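Local coordinates for Alr2269 protein (Nostoc sp., PDB 3MC9) that probably takes part, as a cyanobacterial Omp85 with periplasmic POTRA domains, in transporting or assembling proteins at the outer membrane, at residues P138-V143 against K172-R177; E144-P149 against V211-V216; P154-Q159 against K188-Q193; E164-Q169 against E181-L186. One frame throughout, in Å; residues are numbered along the deposited sequence.

Contact 1. Residues P138-V143 against K172-R177; sequences PVLSKV and KILNLR
Leu140 and Leu174 form the buried side of this contact. Their side chains slant past each other with CD1 of Leu140 4.0 Å from CD1 of Leu174. Val212 of strand 211-217 packs on both of them, and Val206 of strand 199-206 lies against Leu174, so the pair is enclosed by the sheet.

Just beside this pair the two backbones are tied by two bonds. Leu174 N donates to Pro138 O at 3.0 Å, and Leu140 N donates to Lys172 O at 2.8 Å. Between the two bonds CA of Val139 comes within 3.9 Å of CA of Ile173.

The other side is at the surface. Val139 is exposed there, and its CG1 rests against the peptide of Lys172, 3.4 Å from Lys172 N. Lys172 is exposed too, and the side chains of Lys172 and Ile173 set off away from 138-143.

Beyond Leu174, Asn175 takes the N-cap of helix 176-192: its OD1 accepts from Asp178 N and, more weakly, from Arg177 N. The Val139-Ile173 pairing is a single beta bridge, joining the lead-in to the first strand of this POTRA domain to the loop that opens its second helix.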
loop_
_atom_site.group_PDB
_atom_site.type_symbol
_atom_site.label_atom_id
_atom_site.label_comp_id
_atom_site.label_asym_id
_atom_site.label_seq_id
_atom_site.Cartn_x
_atom_site.Cartn_y
_atom_site.Cartn_z
ATOM N N PRO A 138 5.425 3.696 6.766
ATOM C CA PRO A 138 6.415 4.592 7.338
ATOM C C PRO A 138 6.805 5.675 6.342
ATOM O O PRO A 138 6.448 5.584 5.162
ATOM C CB PRO A 138 7.607 3.671 7.579
ATOM C CG PRO A 138 7.527 2.697 6.462
ATOM C CD PRO A 138 6.051 2.494 6.194
ATOM N N VAL A 139 7.521 6.687 6.814
ATOM C CA VAL A 139 8.067 7.730 5.938
ATOM C C VAL A 139 9.109 7.073 5.038
ATOM O O VAL A 139 9.946 6.319 5.515
ATOM C CB VAL A 139 8.723 8.860 6.758
ATOM C CG1 VAL A 139 9.281 9.945 5.843
ATOM C CG2 VAL A 139 7.716 9.458 7.749
ATOM N N LEU A 140 9.030 7.318 3.731
ATOM C CA LEU A 140 10.002 6.733 2.787
ATOM C C LEU A 140 11.369 7.390 2.965
ATOM O O LEU A 140 11.528 8.595 2.723
ATOM C CB LEU A 140 9.522 6.880 1.341
ATOM C CG LEU A 140 10.419 6.295 0.247
ATOM C CD1 LEU A 140 10.493 4.762 0.347
ATOM C CD2 LEU A 140 9.930 6.718 -1.116
ATOM N N SER A 141 12.354 6.607 3.400
ATOM C CA SER A 141 13.717 7.119 3.519
ATOM C C SER A 141 14.498 6.842 2.240
ATOM O O SER A 141 15.235 7.713 1.761
ATOM C CB SER A 141 14.442 6.532 4.733
ATOM O OG SER A 141 14.487 5.120 4.679
ATOM N N LYS A 142 14.344 5.640 1.682
ATOM C CA LYS A 142 14.980 5.334 0.410
ATOM C C LYS A 142 14.454 4.107 -0.345
ATOM O O LYS A 142 13.778 3.248 0.222
ATOM C CB LYS A 142 16.495 5.251 0.608
ATOM C CG LYS A 142 17.091 3.886 0.756
ATOM C CD LYS A 142 18.374 3.804 -0.041
ATOM C CE LYS A 142 19.611 3.990 0.791
ATOM N NZ LYS A 142 20.796 3.699 -0.070
ATOM N N VAL A 143 14.747 4.079 -1.647
ATOM C CA VAL A 143 14.474 2.932 -2.505
ATOM C C VAL A 143 15.796 2.345 -3.018
ATOM O O VAL A 143 16.639 3.064 -3.553
ATOM C CB VAL A 143 13.539 3.294 -3.703
ATOM C CG1 VAL A 143 13.322 2.093 -4.603
ATOM C CG2 VAL A 143 12.201 3.812 -3.202
ATOM N N LYS A 172 8.626 11.755 3.043
ATOM C CA LYS A 172 7.174 11.768 3.185
ATOM C C LYS A 172 6.680 10.348 3.348
ATOM O O LYS A 172 7.364 9.389 2.969
ATOM C CB LYS A 172 6.521 12.362 1.943
ATOM C CG LYS A 172 6.417 13.883 1.949
ATOM C CD LYS A 172 5.748 14.381 0.671
ATOM C CE LYS A 172 6.582 14.069 -0.572
ATOM N NZ LYS A 172 5.810 14.333 -1.806
ATOM N N ILE A 173 5.473 10.219 3.894
ATOM C CA ILE A 173 4.872 8.908 4.093
ATOM C C ILE A 173 4.876 8.175 2.749
ATOM O O ILE A 173 4.612 8.765 1.707
ATOM C CB ILE A 173 3.448 8.985 4.734
ATOM C CG1 ILE A 173 2.882 7.575 4.951
ATOM C CG2 ILE A 173 2.485 9.855 3.909
ATOM C CD1 ILE A 173 1.466 7.556 5.495
ATOM N N LEU A 174 5.234 6.900 2.795
ATOM C CA LEU A 174 5.301 6.060 1.616
ATOM C C LEU A 174 3.905 5.874 1.067
ATOM O O LEU A 174 3.014 5.439 1.786
ATOM C CB LEU A 174 5.921 4.690 1.947
ATOM C CG LEU A 174 5.868 3.609 0.853
ATOM C CD1 LEU A 174 6.636 4.034 -0.406
ATOM C CD2 LEU A 174 6.381 2.258 1.366
ATOM N N ASN A 175 3.722 6.220 -0.204
ATOM C CA ASN A 175 2.505 5.864 -0.916
ATOM C C ASN A 175 2.787 4.921 -2.071
ATOM O O ASN A 175 3.531 5.259 -2.993
ATOM C CB ASN A 175 1.784 7.094 -1.432
ATOM C CG ASN A 175 0.423 6.757 -2.022
ATOM O OD1 ASN A 175 0.338 6.237 -3.120
ATOM N ND2 ASN A 175 -0.647 7.067 -1.283
ATOM N N LEU A 176 2.135 3.764 -2.036
ATOM C CA LEU A 176 2.421 2.675 -2.961
ATOM C C LEU A 176 1.963 2.946 -4.392
ATOM O O LEU A 176 2.498 2.360 -5.331
ATOM C CB LEU A 176 1.814 1.380 -2.441
ATOM C CG LEU A 176 2.406 0.991 -1.082
ATOM C CD1 LEU A 176 1.508 -0.005 -0.374
ATOM C CD2 LEU A 176 3.840 0.442 -1.229
ATOM N N ARG A 177 0.976 3.821 -4.563
ATOM C CA ARG A 177 0.599 4.262 -5.908
ATOM C C ARG A 177 1.703 5.118 -6.519
ATOM O O ARG A 177 2.049 4.936 -7.680
ATOM C CB ARG A 177 -0.676 5.066 -5.882
ATOM C CG ARG A 177 -1.891 4.256 -5.502
ATOM C CD ARG A 177 -3.110 5.136 -5.422
ATOM N NE ARG A 177 -3.612 5.518 -6.745
ATOM C CZ ARG A 177 -3.843 6.769 -7.160
ATOM N NH1 ARG A 177 -3.615 7.822 -6.368
ATOM N NH2 ARG A 177 -4.323 6.976 -8.386
#

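Contact 2. Residues E144-P149 against V211-V216; sequences EIQANP and VVTLQV
Glu144 lies beside Thr213 and Val211 at the start of a parallel strand pair. Its N donates to Val212 O at 2.8 Å and its O accepts from Leu214 N, both donors standing nearly in line with the carbonyls. Two residues further on, Gln146 N bonds to Leu214 O, and Gln146 O receives Val216 N at 3.1 Å.

Out along the Glu144 side chain, CB passes 4.0 Å from Val212 O. CG lies beside the backbone N (chi1 -77°), and from there the extended chain carries the carboxylate out toward Thr213 and Val211. At its tip the carboxylate divides: OE1 stands 4.0 Å from Thr213 OG1, too far for a bond, while OE2 looks toward CG1 of Val211.

In the three-stranded sheet of this POTRA domain, 142-146 is an outermost strand and 211-217 the middle one, with 199-206 beyond it. Helix 176-192 covers the face that bears Ile145 and Leu214.

On that helix-covered side, CG2 of Ile145 meets CG2 of Val216 at 4.0 Å. On the other face CB of Gln146 rests on CG2 of Thr213 at 3.9 Å. The amide ends of Gln146 and Gln215 are modelled too close together, and their arrangement is doubtful.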
loop_
_atom_site.group_PDB
_atom_site.type_symbol
_atom_site.label_atom_id
_atom_site.label_comp_id
_atom_site.label_asym_id
_atom_site.label_seq_id
_atom_site.Cartn_x
_atom_site.Cartn_y
_atom_site.Cartn_z
ATOM N N GLU A 144 15.963 1.042 -2.818
ATOM C CA GLU A 144 17.110 0.283 -3.310
ATOM C C GLU A 144 16.658 -0.737 -4.347
ATOM O O GLU A 144 15.627 -1.373 -4.162
ATOM C CB GLU A 144 17.698 -0.550 -2.180
ATOM C CG GLU A 144 18.529 0.172 -1.184
ATOM C CD GLU A 144 19.037 -0.771 -0.106
ATOM O OE1 GLU A 144 18.835 -2.001 -0.247
ATOM O OE2 GLU A 144 19.634 -0.288 0.873
ATOM N N ILE A 145 17.461 -0.935 -5.387
ATOM C CA ILE A 145 17.264 -2.029 -6.327
ATOM C C ILE A 145 18.164 -3.195 -5.951
ATOM O O ILE A 145 19.351 -3.018 -5.707
ATOM C CB ILE A 145 17.620 -1.622 -7.757
ATOM C CG1 ILE A 145 16.642 -0.564 -8.275
ATOM C CG2 ILE A 145 17.648 -2.857 -8.698
ATOM C CD1 ILE A 145 17.133 0.113 -9.547
ATOM N N GLN A 146 17.591 -4.389 -5.912
ATOM C CA GLN A 146 18.333 -5.607 -5.663
ATOM C C GLN A 146 18.194 -6.481 -6.907
ATOM O O GLN A 146 17.123 -7.028 -7.189
ATOM C CB GLN A 146 17.745 -6.278 -4.430
ATOM C CG GLN A 146 18.285 -7.647 -4.077
ATOM C CD GLN A 146 17.455 -8.294 -2.972
ATOM O OE1 GLN A 146 16.355 -8.817 -3.210
ATOM N NE2 GLN A 146 17.961 -8.225 -1.752
ATOM N N ALA A 147 19.268 -6.587 -7.673
ATOM C CA ALA A 147 19.225 -7.307 -8.946
ATOM C C ALA A 147 19.538 -8.772 -8.755
ATOM O O ALA A 147 18.987 -9.626 -9.450
ATOM C CB ALA A 147 20.216 -6.708 -9.915
ATOM N N ASN A 148 20.417 -9.040 -7.796
ATOM C CA ASN A 148 21.157 -10.291 -7.716
ATOM C C ASN A 148 20.669 -11.189 -6.580
ATOM O O ASN A 148 20.084 -10.693 -5.598
ATOM C CB ASN A 148 22.644 -9.979 -7.513
ATOM N N PRO A 149 20.963 -12.504 -6.680
ATOM C CA PRO A 149 20.363 -13.547 -5.852
ATOM C C PRO A 149 20.804 -13.433 -4.413
ATOM O O PRO A 149 20.640 -12.372 -3.821
ATOM C CB PRO A 149 20.899 -14.842 -6.474
ATOM C CG PRO A 149 22.206 -14.466 -7.106
ATOM C CD PRO A 149 22.236 -12.964 -7.270
ATOM N N VAL A 211 12.875 1.928 4.266
ATOM C CA VAL A 211 13.682 1.499 3.140
ATOM C C VAL A 211 12.857 0.523 2.311
ATOM O O VAL A 211 12.447 -0.516 2.798
ATOM C CB VAL A 211 14.998 0.801 3.575
ATOM C CG1 VAL A 211 15.748 0.269 2.342
ATOM C CG2 VAL A 211 15.897 1.758 4.401
ATOM N N VAL A 212 12.603 0.885 1.062
ATOM C CA VAL A 212 11.948 0.001 0.111
ATOM C C VAL A 212 12.987 -0.689 -0.760
ATOM O O VAL A 212 13.760 -0.025 -1.450
ATOM C CB VAL A 212 11.009 0.770 -0.813
ATOM C CG1 VAL A 212 10.343 -0.185 -1.838
ATOM C CG2 VAL A 212 9.986 1.519 0.003
ATOM N N THR A 213 12.977 -2.016 -0.750
ATOM C CA THR A 213 13.835 -2.795 -1.612
ATOM C C THR A 213 13.006 -3.366 -2.765
ATOM O O THR A 213 12.036 -4.099 -2.535
ATOM C CB THR A 213 14.501 -3.942 -0.844
ATOM O OG1 THR A 213 15.135 -3.422 0.333
ATOM C CG2 THR A 213 15.519 -4.670 -1.716
ATOM N N LEU A 214 13.389 -3.017 -3.990
ATOM C CA LEU A 214 12.772 -3.550 -5.211
ATOM C C LEU A 214 13.689 -4.600 -5.830
ATOM O O LEU A 214 14.792 -4.300 -6.292
ATOM C CB LEU A 214 12.535 -2.445 -6.232
ATOM C CG LEU A 214 11.709 -1.246 -5.785
ATOM C CD1 LEU A 214 11.678 -0.188 -6.911
ATOM C CD2 LEU A 214 10.308 -1.722 -5.411
ATOM N N GLN A 215 13.227 -5.835 -5.813
ATOM C CA GLN A 215 13.923 -6.945 -6.422
ATOM C C GLN A 215 13.525 -6.927 -7.889
ATOM O O GLN A 215 12.333 -6.923 -8.175
ATOM C CB GLN A 215 13.419 -8.210 -5.743
ATOM C CG GLN A 215 14.319 -9.400 -5.826
ATOM C CD GLN A 215 14.005 -10.399 -4.704
ATOM O OE1 GLN A 215 13.010 -11.124 -4.757
ATOM N NE2 GLN A 215 14.849 -10.415 -3.673
ATOM N N VAL A 216 14.511 -6.906 -8.795
ATOM C CA VAL A 216 14.283 -6.822 -10.238
ATOM C C VAL A 216 15.007 -7.952 -10.972
ATOM O O VAL A 216 16.185 -8.196 -10.729
ATOM C CB VAL A 216 14.782 -5.473 -10.823
ATOM C CG1 VAL A 216 14.465 -5.384 -12.302
ATOM C CG2 VAL A 216 14.153 -4.314 -10.104
#

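Contact 3. Residues P154-Q159 against K188-Q193; sequences PSVLPQ and KRYQDQ
Ser155 OG and Tyr190 OH share a partner: each is hydrogen-bonded to OE2 of Glu218, while the two hydroxyl oxygens themselves lie too far apart for a bond. Ser155 OG has a further role: it accepts from the N of Leu157 two residues on, at 3.0 Å and 165°, which makes an ST turn. The other carboxylate oxygen of Glu218, OE1, takes the N-H of Val156. This part of the loop is therefore gripped by one acid and by its own serine, and the acid also holds the tyrosine hydroxyl.

The turn presents Leu157 to the helix. Its CG is anti to the carbonyl carbon (chi1 -71°), and CD1 lies over one face of the Tyr190 ring, 3.6 Å from the centroid and 15° off the ring normal. This is a CH-pi contact, with the methyl shifted somewhat toward the rim on the side of CE1 and CZ. Val156 comes at the ring from another direction, its CG2 near the ring plane and 4.1 Å from CE1 of Tyr190.

The second methyl of Leu157, CD2, turns to the end of the helix and meets CG of Gln193 at 3.7 Å. Arg189, bent at chi2 and chi3, brings NH2 within 4.1 Å of CD of Pro158, and CD2 of Leu157 lies 4.2 Å from the same NH2. Val156, Pro158 and Gln193 lie on the surface.

A leucine from the loop between the first strand and first helix of this POTRA domain thus packs against the C-terminal turn of its second helix, at the end of the core where Leu157 also meets Leu186.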
loop_
_atom_site.group_PDB
_atom_site.type_symbol
_atom_site.label_atom_id
_atom_site.label_comp_id
_atom_site.label_asym_id
_atom_site.label_seq_id
_atom_site.Cartn_x
_atom_site.Cartn_y
_atom_site.Cartn_z
ATOM N N PRO A 154 25.235 -7.688 -9.349
ATOM C CA PRO A 154 25.024 -6.236 -9.275
ATOM C C PRO A 154 24.127 -5.692 -10.406
ATOM O O PRO A 154 24.104 -6.249 -11.516
ATOM C CB PRO A 154 26.442 -5.655 -9.358
ATOM C CG PRO A 154 27.299 -6.729 -9.922
ATOM C CD PRO A 154 26.592 -8.048 -9.792
ATOM N N SER A 155 23.394 -4.619 -10.107
ATOM C CA SER A 155 22.449 -4.026 -11.061
ATOM C C SER A 155 23.168 -3.511 -12.301
ATOM O O SER A 155 24.246 -2.945 -12.202
ATOM C CB SER A 155 21.672 -2.871 -10.430
ATOM O OG SER A 155 20.863 -2.211 -11.404
ATOM N N VAL A 156 22.564 -3.693 -13.464
ATOM C CA VAL A 156 23.116 -3.124 -14.679
ATOM C C VAL A 156 22.855 -1.617 -14.809
ATOM O O VAL A 156 23.361 -1.008 -15.730
ATOM C CB VAL A 156 22.601 -3.832 -15.948
ATOM C CG1 VAL A 156 22.833 -5.355 -15.848
ATOM C CG2 VAL A 156 21.137 -3.489 -16.202
ATOM N N LEU A 157 22.066 -1.014 -13.921
ATOM C CA LEU A 157 21.814 0.430 -14.012
ATOM C C LEU A 157 22.729 1.212 -13.074
ATOM O O LEU A 157 23.196 0.679 -12.059
ATOM C CB LEU A 157 20.349 0.764 -13.729
ATOM C CG LEU A 157 19.335 0.362 -14.800
ATOM C CD1 LEU A 157 17.927 0.750 -14.359
ATOM C CD2 LEU A 157 19.686 0.968 -16.176
ATOM N N PRO A 158 22.980 2.487 -13.403
ATOM C CA PRO A 158 23.823 3.275 -12.507
ATOM C C PRO A 158 23.352 3.163 -11.055
ATOM O O PRO A 158 22.154 2.979 -10.790
ATOM C CB PRO A 158 23.677 4.707 -13.038
ATOM C CG PRO A 158 23.251 4.580 -14.455
ATOM C CD PRO A 158 22.503 3.265 -14.566
ATOM N N GLN A 159 24.299 3.266 -10.130
ATOM C CA GLN A 159 24.030 3.106 -8.701
ATOM C C GLN A 159 22.983 4.089 -8.217
ATOM O O GLN A 159 22.206 3.797 -7.309
ATOM C CB GLN A 159 25.326 3.301 -7.889
ATOM C CG GLN A 159 25.172 3.036 -6.373
ATOM C CD GLN A 159 25.088 4.306 -5.547
ATOM O OE1 GLN A 159 26.106 4.880 -5.185
ATOM N NE2 GLN A 159 23.874 4.736 -5.229
ATOM N N LYS A 188 10.907 1.619 -17.758
ATOM C CA LYS A 188 11.265 2.348 -18.982
ATOM C C LYS A 188 12.773 2.652 -19.073
ATOM O O LYS A 188 13.346 2.585 -20.154
ATOM C CB LYS A 188 10.447 3.632 -19.083
ATOM C CG LYS A 188 10.723 4.480 -20.311
ATOM C CD LYS A 188 10.576 3.693 -21.601
ATOM C CE LYS A 188 10.439 4.645 -22.805
ATOM N NZ LYS A 188 11.642 5.518 -22.955
ATOM N N ARG A 189 13.421 2.951 -17.947
ATOM C CA ARG A 189 14.877 3.114 -17.968
ATOM C C ARG A 189 15.618 1.823 -18.341
ATOM O O ARG A 189 16.593 1.868 -19.081
ATOM C CB ARG A 189 15.415 3.651 -16.647
ATOM C CG ARG A 189 15.099 5.121 -16.401
ATOM C CD ARG A 189 16.061 6.070 -17.086
ATOM N NE ARG A 189 17.438 5.818 -16.656
ATOM C CZ ARG A 189 18.395 5.262 -17.400
ATOM N NH1 ARG A 189 18.150 4.902 -18.658
ATOM N NH2 ARG A 189 19.619 5.072 -16.889
ATOM N N TYR A 190 15.191 0.677 -17.812
ATOM C CA TYR A 190 15.782 -0.588 -18.253
ATOM C C TYR A 190 15.648 -0.721 -19.739
ATOM O O TYR A 190 16.596 -1.055 -20.424
ATOM C CB TYR A 190 15.099 -1.797 -17.602
ATOM C CG TYR A 190 15.581 -2.033 -16.217
ATOM C CD1 TYR A 190 16.869 -2.473 -15.997
ATOM C CD2 TYR A 190 14.784 -1.774 -15.137
ATOM C CE1 TYR A 190 17.346 -2.684 -14.744
ATOM C CE2 TYR A 190 15.249 -1.986 -13.866
ATOM C CZ TYR A 190 16.535 -2.431 -13.684
ATOM O OH TYR A 190 17.010 -2.648 -12.422
ATOM N N GLN A 191 14.453 -0.457 -20.234
ATOM C CA GLN A 191 14.195 -0.586 -21.639
ATOM C C GLN A 191 15.116 0.309 -22.485
ATOM O O GLN A 191 15.715 -0.145 -23.469
ATOM C CB GLN A 191 12.731 -0.281 -21.927
ATOM C CG GLN A 191 12.362 -0.397 -23.406
ATOM C CD GLN A 191 10.909 -0.081 -23.645
ATOM O OE1 GLN A 191 10.020 -0.796 -23.186
ATOM N NE2 GLN A 191 10.658 0.998 -24.351
ATOM N N ASP A 192 15.233 1.574 -22.086
ATOM C CA ASP A 192 16.125 2.526 -22.755
ATOM C C ASP A 192 17.546 2.007 -22.872
ATOM O O ASP A 192 18.204 2.247 -23.861
ATOM C CB ASP A 192 16.173 3.832 -21.986
ATOM C CG ASP A 192 14.898 4.627 -22.111
ATOM O OD1 ASP A 192 14.130 4.410 -23.074
ATOM O OD2 ASP A 192 14.662 5.471 -21.243
ATOM N N GLN A 193 18.013 1.289 -21.852
ATOM C CA GLN A 193 19.378 0.762 -21.860
ATOM C C GLN A 193 19.525 -0.598 -22.514
ATOM O O GLN A 193 20.605 -1.196 -22.423
ATOM C CB GLN A 193 19.930 0.679 -20.437
ATOM C CG GLN A 193 20.001 1.998 -19.737
ATOM C CD GLN A 193 20.653 3.075 -20.589
ATOM O OE1 GLN A 193 21.773 2.902 -21.105
ATOM N NE2 GLN A 193 19.945 4.175 -20.766
#

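Contact 4. Residues E164-Q169 against E181-L186; sequences EIFRAQ and EGIKEL
Ile165 and Phe166 of helix 161-166 pack on Gly182, Ile183 and Leu186 of helix 176-192, the two helices that lie over the sheet of this POTRA domain. The contact is apolar and largely buried.

Packing on backbone comes first. Gly182 is where the helices draw nearest, its CA 6.1 Å from CA of Ile165. Because Gly182 has no side chain, the Phe166 ring can come right up to the helix backbone: CE1 reaches Gly182 CA at 3.5 Å and CZ approaches Gly182 C. Ile165 uses the same spot, its CG2 resting 3.5 Å from Gly182 O.

Between side chains the contacts are wider. CD1 of Ile165 lies 4.1 Å from CG of Leu186, and CZ of Phe166 is equally far from CG1 of Ile183. Glu185 runs its extended chain past CG2 of Ile165, with CB, CG, CD and OE1 all 4.0 to 4.2 Å from it. Toward the sheet, Val143 and Leu214 both touch Phe166, and Leu214 also meets Ile183.

One polar tie joins the two: Gln169 NE2 donates to Asp178 O, a turn before Gly182 in the second helix.

Within its own helix Phe166 is covered too: CG2 of Ile165 sits over the centre of one ring face, 4.0 Å above the plane.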
loop_
_atom_site.group_PDB
_atom_site.type_symbol
_atom_site.label_atom_id
_atom_site.label_comp_id
_atom_site.label_asym_id
_atom_site.label_seq_id
_atom_site.Cartn_x
_atom_site.Cartn_y
_atom_site.Cartn_z
ATOM N N GLU A 164 17.459 8.936 -8.261
ATOM C CA GLU A 164 17.012 9.914 -9.271
ATOM C C GLU A 164 15.505 9.818 -9.502
ATOM O O GLU A 164 14.825 10.824 -9.623
ATOM C CB GLU A 164 17.748 9.756 -10.621
ATOM C CG GLU A 164 19.227 9.430 -10.506
ATOM C CD GLU A 164 20.014 9.548 -11.825
ATOM O OE1 GLU A 164 19.416 9.402 -12.924
ATOM O OE2 GLU A 164 21.246 9.763 -11.748
ATOM N N ILE A 165 14.982 8.601 -9.543
ATOM C CA ILE A 165 13.556 8.407 -9.821
ATOM C C ILE A 165 12.680 8.642 -8.598
ATOM O O ILE A 165 11.638 9.235 -8.707
ATOM C CB ILE A 165 13.267 6.990 -10.371
ATOM C CG1 ILE A 165 14.035 6.769 -11.682
ATOM C CG2 ILE A 165 11.770 6.802 -10.606
ATOM C CD1 ILE A 165 14.101 5.338 -12.092
ATOM N N PHE A 166 13.114 8.166 -7.441
ATOM C CA PHE A 166 12.265 8.112 -6.254
ATOM C C PHE A 166 12.537 9.251 -5.240
ATOM O O PHE A 166 11.745 9.473 -4.324
ATOM C CB PHE A 166 12.423 6.729 -5.594
ATOM C CG PHE A 166 11.863 5.597 -6.423
ATOM C CD1 PHE A 166 10.484 5.367 -6.464
ATOM C CD2 PHE A 166 12.695 4.761 -7.162
ATOM C CE1 PHE A 166 9.950 4.325 -7.239
ATOM C CE2 PHE A 166 12.166 3.702 -7.949
ATOM C CZ PHE A 166 10.793 3.494 -7.983
ATOM N N ARG A 167 13.639 9.975 -5.435
ATOM C CA ARG A 167 14.093 11.055 -4.539
ATOM C C ARG A 167 12.964 11.949 -4.031
ATOM O O ARG A 167 12.851 12.212 -2.838
ATOM C CB ARG A 167 15.109 11.947 -5.270
ATOM C CG ARG A 167 16.127 12.576 -4.386
ATOM C CD ARG A 167 17.007 13.546 -5.165
ATOM N NE ARG A 167 18.075 12.867 -5.910
ATOM C CZ ARG A 167 18.309 12.986 -7.220
ATOM N NH1 ARG A 167 17.556 13.764 -7.996
ATOM N NH2 ARG A 167 19.317 12.315 -7.762
ATOM N N ALA A 168 12.141 12.404 -4.966
ATOM C CA ALA A 168 11.049 13.322 -4.704
ATOM C C ALA A 168 10.052 12.805 -3.663
ATOM O O ALA A 168 9.371 13.593 -3.024
ATOM C CB ALA A 168 10.323 13.638 -6.027
ATOM N N GLN A 169 9.951 11.484 -3.511
ATOM C CA GLN A 169 9.037 10.885 -2.537
ATOM C C GLN A 169 9.698 10.703 -1.158
ATOM O O GLN A 169 9.032 10.355 -0.198
ATOM C CB GLN A 169 8.500 9.540 -3.064
ATOM C CG GLN A 169 7.871 9.596 -4.475
ATOM C CD GLN A 169 7.454 8.218 -5.007
ATOM O OE1 GLN A 169 7.099 7.313 -4.238
ATOM N NE2 GLN A 169 7.504 8.054 -6.336
ATOM N N GLU A 181 4.278 4.371 -9.781
ATOM C CA GLU A 181 4.560 5.257 -10.908
ATOM C C GLU A 181 6.070 5.306 -11.135
ATOM O O GLU A 181 6.541 5.184 -12.252
ATOM C CB GLU A 181 3.989 6.657 -10.672
ATOM C CG GLU A 181 2.497 6.734 -10.937
ATOM C CD GLU A 181 2.173 6.475 -12.395
ATOM O OE1 GLU A 181 2.495 7.345 -13.243
ATOM O OE2 GLU A 181 1.618 5.391 -12.694
ATOM N N GLY A 182 6.820 5.446 -10.055
ATOM C CA GLY A 182 8.272 5.391 -10.126
ATOM C C GLY A 182 8.810 4.077 -10.684
ATOM O O GLY A 182 9.807 4.073 -11.424
ATOM N N ILE A 183 8.143 2.973 -10.344
ATOM C CA ILE A 183 8.514 1.648 -10.832
ATOM C C ILE A 183 8.357 1.572 -12.345
ATOM O O ILE A 183 9.184 1.016 -13.051
ATOM C CB ILE A 183 7.702 0.524 -10.131
ATOM C CG1 ILE A 183 8.181 0.382 -8.673
ATOM C CG2 ILE A 183 7.882 -0.809 -10.899
ATOM C CD1 ILE A 183 7.263 -0.450 -7.730
ATOM N N LYS A 184 7.287 2.160 -12.842
ATOM C CA LYS A 184 7.054 2.249 -14.277
ATOM C C LYS A 184 8.163 3.045 -14.966
ATOM O O LYS A 184 8.616 2.701 -16.055
ATOM C CB LYS A 184 5.709 2.921 -14.549
ATOM C CG LYS A 184 4.507 2.034 -14.196
ATOM C CD LYS A 184 3.300 2.298 -15.098
ATOM C CE LYS A 184 2.361 1.087 -15.153
ATOM N NZ LYS A 184 2.646 0.162 -16.311
ATOM N N GLU A 185 8.573 4.138 -14.338
ATOM C CA GLU A 185 9.682 4.925 -14.869
ATOM C C GLU A 185 11.007 4.110 -14.848
ATOM O O GLU A 185 11.751 4.137 -15.814
ATOM C CB GLU A 185 9.757 6.250 -14.112
ATOM C CG GLU A 185 10.776 7.247 -14.647
ATOM C CD GLU A 185 10.692 8.609 -13.967
ATOM O OE1 GLU A 185 9.693 8.890 -13.269
ATOM O OE2 GLU A 185 11.629 9.411 -14.148
ATOM N N LEU A 186 11.260 3.345 -13.780
ATOM C CA LEU A 186 12.421 2.416 -13.708
ATOM C C LEU A 186 12.423 1.413 -14.868
ATOM O O LEU A 186 13.433 1.213 -15.549
ATOM C CB LEU A 186 12.354 1.585 -12.419
ATOM C CG LEU A 186 13.598 1.253 -11.589
ATOM C CD1 LEU A 186 13.382 -0.077 -10.792
ATOM C CD2 LEU A 186 14.904 1.252 -12.374
#

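In the fold
All four contacts belong to the second POTRA domain of the modelled chain, whose two helices lie over a three-stranded sheet. Contacts 1 and 2 share strand 142-146 and touch, their centres 15 Å apart. Contacts 1, 4 and 3 follow helix 176-192 from start to middle to end, with 22 Å between the centres of 1 and 3. Along the chain, contact 4 is nested within the loop closed by contact 3, and that within the loop of contact 2; contact 1 crosses the others. Val143 on Phe166 joins contacts 1 and 4, Leu214 on Phe166 contacts 2 and 4, Ile145 on Tyr190 contacts 2 and 3, and Leu157 on Leu186 contacts 3 and 4, consistent with one continuous apolar core.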